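Local coordinates for Hut operon positive regulatory protein (Bacillus subtilis, PDB 1VEA) that acts as an RNA-binding antiterminator that, in the presence of histidine, binds regulatory sequences on the mRNA and switches on the hut operon, at residues H84-G89 with H138-V143. The protein carries 1 engineered substitution. Sequence-based numbering, arbitrary orientation.
Sequences HGVTRG and HETFGV. With HBN (N-(2-naphthyl)histidinamide), chain C.
Val86, in the last turn of helix 70-86, lies across Thr140 of strand 137-147, the two side chains meeting at about a right angle. With CG1 of Val86 anti to the backbone N (chi1 176°), that methyl meets the Thr140 methyl, CG1 to CG2 3.4 Å, while CG2 of Val86 rests on the strand backbone at Gly142 N, 3.7 Å away. Leu102 touches both side chains. Gly85 comes down on Gly142, their CA atoms 4.5 Å apart; the absence of side chains probably lets helix and strand draw this close, and a CB on Gly85 would run into HBN O.

Beyond the helix end, Arg88 folds back through bends at chi2 and chi3. Its NE donates to Gly85 O over 3.2 Å, the oxygen standing 31° out of the guanidinium plane. The group's edge faces the strand backbone around Thr140 and Phe141, but NH2 sits implausibly close to Phe141 N, so its exact place is doubtful. NH1 makes a weak hydrogen bond to Val143 O of a second subunit. With only an alanine here, Gly85 O would probably lose this donor, and the link to the neighbouring subunit would go too.

Alongside, the histidine analogue HBN lays naphthyl C4 over one face of the His84 ring, offset toward its rim, and its imidazole beside Val143, whose CB is 3.5 Å from HBN CD2. The arrangement is a helix end packed on an outermost strand of the antiparallel sheet, beside the ligand pocket at a subunit interface of the HutP hexamer.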
loop_
_atom_site.group_PDB
_atom_site.type_symbol
_atom_site.label_atom_id
_atom_site.label_comp_id
_atom_site.label_asym_id
_atom_site.label_seq_id
_atom_site.Cartn_x
_atom_site.Cartn_y
_atom_site.Cartn_z
ATOM N N HIS B 84 -5.628 -12.092 0.175
ATOM C CA HIS B 84 -5.037 -10.791 0.395
ATOM C C HIS B 84 -3.559 -10.959 0.601
ATOM O O HIS B 84 -2.796 -10.012 0.435
ATOM C CB HIS B 84 -5.641 -10.123 1.625
ATOM C CG HIS B 84 -6.658 -9.079 1.300
ATOM N ND1 HIS B 84 -8.011 -9.274 1.475
ATOM C CD2 HIS B 84 -6.523 -7.849 0.752
ATOM C CE1 HIS B 84 -8.667 -8.211 1.048
ATOM N NE2 HIS B 84 -7.787 -7.332 0.603
ATOM N N GLY B 85 -3.164 -12.173 0.972
ATOM C CA GLY B 85 -1.761 -12.473 1.187
ATOM C C GLY B 85 -1.121 -13.031 -0.053
ATOM O O GLY B 85 0.026 -12.719 -0.355
ATOM N N VAL B 86 -1.844 -13.879 -0.767
ATOM C CA VAL B 86 -1.292 -14.406 -1.992
ATOM C C VAL B 86 -0.972 -13.200 -2.895
ATOM O O VAL B 86 0.112 -13.135 -3.458
ATOM C CB VAL B 86 -2.277 -15.385 -2.658
ATOM C CG1 VAL B 86 -1.731 -15.844 -3.991
ATOM C CG2 VAL B 86 -2.490 -16.590 -1.742
ATOM N N THR B 87 -1.897 -12.247 -3.012
ATOM C CA THR B 87 -1.660 -11.051 -3.820
ATOM C C THR B 87 -0.880 -10.118 -2.906
ATOM O O THR B 87 -1.367 -9.054 -2.496
ATOM C CB THR B 87 -2.972 -10.343 -4.223
ATOM O OG1 THR B 87 -3.576 -9.746 -3.069
ATOM C CG2 THR B 87 -3.945 -11.329 -4.843
ATOM N N ARG B 88 0.329 -10.540 -2.561
ATOM C CA ARG B 88 1.173 -9.771 -1.656
ATOM C C ARG B 88 1.244 -8.299 -2.004
ATOM O O ARG B 88 0.450 -7.498 -1.515
ATOM C CB ARG B 88 2.582 -10.361 -1.624
ATOM C CG ARG B 88 3.142 -10.477 -0.212
ATOM C CD ARG B 88 3.953 -11.745 -0.042
ATOM N NE ARG B 88 3.234 -12.912 -0.545
ATOM C CZ ARG B 88 3.680 -14.161 -0.446
ATOM N NH1 ARG B 88 4.846 -14.407 0.142
ATOM N NH2 ARG B 88 2.963 -15.160 -0.939
ATOM N N GLY B 89 2.205 -7.957 -2.852
ATOM C CA GLY B 89 2.396 -6.577 -3.265
ATOM C C GLY B 89 3.101 -6.568 -4.610
ATOM O O GLY B 89 2.665 -5.892 -5.548
ATOM N N HIS B 138 7.433 -16.896 -9.108
ATOM C CA HIS B 138 7.397 -16.449 -7.729
ATOM C C HIS B 138 6.451 -17.311 -6.921
ATOM O O HIS B 138 5.426 -17.768 -7.432
ATOM C CB HIS B 138 6.979 -14.981 -7.679
ATOM C CG HIS B 138 7.945 -14.071 -8.370
ATOM N ND1 HIS B 138 9.287 -14.040 -8.051
ATOM C CD2 HIS B 138 7.774 -13.177 -9.371
ATOM C CE1 HIS B 138 9.900 -13.164 -8.826
ATOM N NE2 HIS B 138 9.004 -12.626 -9.635
ATOM N N GLU B 139 6.815 -17.559 -5.668
ATOM C CA GLU B 139 5.980 -18.372 -4.796
ATOM C C GLU B 139 5.023 -17.479 -4.027
ATOM O O GLU B 139 5.406 -16.418 -3.530
ATOM C CB GLU B 139 6.830 -19.168 -3.805
ATOM C CG GLU B 139 7.725 -20.210 -4.420
ATOM C CD GLU B 139 8.523 -20.972 -3.373
ATOM O OE1 GLU B 139 7.909 -21.672 -2.536
ATOM O OE2 GLU B 139 9.767 -20.870 -3.382
ATOM N N THR B 140 3.773 -17.912 -3.940
ATOM C CA THR B 140 2.764 -17.163 -3.214
ATOM C C THR B 140 2.256 -17.972 -2.045
ATOM O O THR B 140 2.278 -19.197 -2.067
ATOM C CB THR B 140 1.582 -16.799 -4.091
ATOM O OG1 THR B 140 1.607 -17.601 -5.278
ATOM C CG2 THR B 140 1.626 -15.334 -4.427
ATOM N N PHE B 141 1.754 -17.274 -1.040
ATOM C CA PHE B 141 1.297 -17.933 0.158
ATOM C C PHE B 141 0.375 -17.039 0.977
ATOM O O PHE B 141 0.692 -15.883 1.248
ATOM C CB PHE B 141 2.531 -18.299 0.967
ATOM C CG PHE B 141 2.231 -18.918 2.282
ATOM C CD1 PHE B 141 1.911 -20.270 2.371
ATOM C CD2 PHE B 141 2.299 -18.154 3.451
ATOM C CE1 PHE B 141 1.669 -20.855 3.607
ATOM C CE2 PHE B 141 2.059 -18.726 4.693
ATOM C CZ PHE B 141 1.744 -20.082 4.774
ATOM N N GLY B 142 -0.767 -17.588 1.372
ATOM C CA GLY B 142 -1.708 -16.824 2.161
ATOM C C GLY B 142 -2.540 -17.732 3.038
ATOM O O GLY B 142 -2.861 -18.854 2.646
ATOM N N VAL B 143 -2.880 -17.260 4.234
ATOM C CA VAL B 143 -3.703 -18.052 5.135
ATOM C C VAL B 143 -4.781 -17.166 5.743
ATOM O O VAL B 143 -4.551 -15.994 6.003
ATOM C CB VAL B 143 -2.864 -18.683 6.273
ATOM C CG1 VAL B 143 -3.767 -19.502 7.186
ATOM C CG2 VAL B 143 -1.750 -19.548 5.695
HETATM C C1 HBN C . -6.847 -8.810 6.583
HETATM C C2 HBN C . -7.575 -7.626 6.339
HETATM C C3 HBN C . -7.130 -6.698 5.358
HETATM C C4 HBN C . -5.945 -6.944 4.605
HETATM C C4A HBN C . -5.192 -8.127 4.827
HETATM C C8A HBN C . -5.663 -9.082 5.847
HETATM C C8 HBN C . -4.933 -10.244 6.069
HETATM C C7 HBN C . -3.745 -10.543 5.345
HETATM C C6 HBN C . -3.275 -9.625 4.355
HETATM C C5 HBN C . -3.995 -8.420 4.097
HETATM N N1 HBN C . -3.115 -11.632 5.586
HETATM N N HBN C . -0.752 -14.563 5.443
HETATM C CA HBN C . -1.948 -13.798 5.746
HETATM C C HBN C . -2.485 -12.702 4.839
HETATM O O HBN C . -2.422 -12.795 3.630
HETATM C CB HBN C . -2.706 -13.998 6.835
HETATM C CG HBN C . -2.700 -14.911 8.016
HETATM N ND1 HBN C . -3.587 -14.720 9.055
HETATM C CD2 HBN C . -1.881 -16.013 8.225
HETATM C CE1 HBN C . -3.216 -15.764 9.834
HETATM N NE2 HBN C . -2.206 -16.596 9.433
#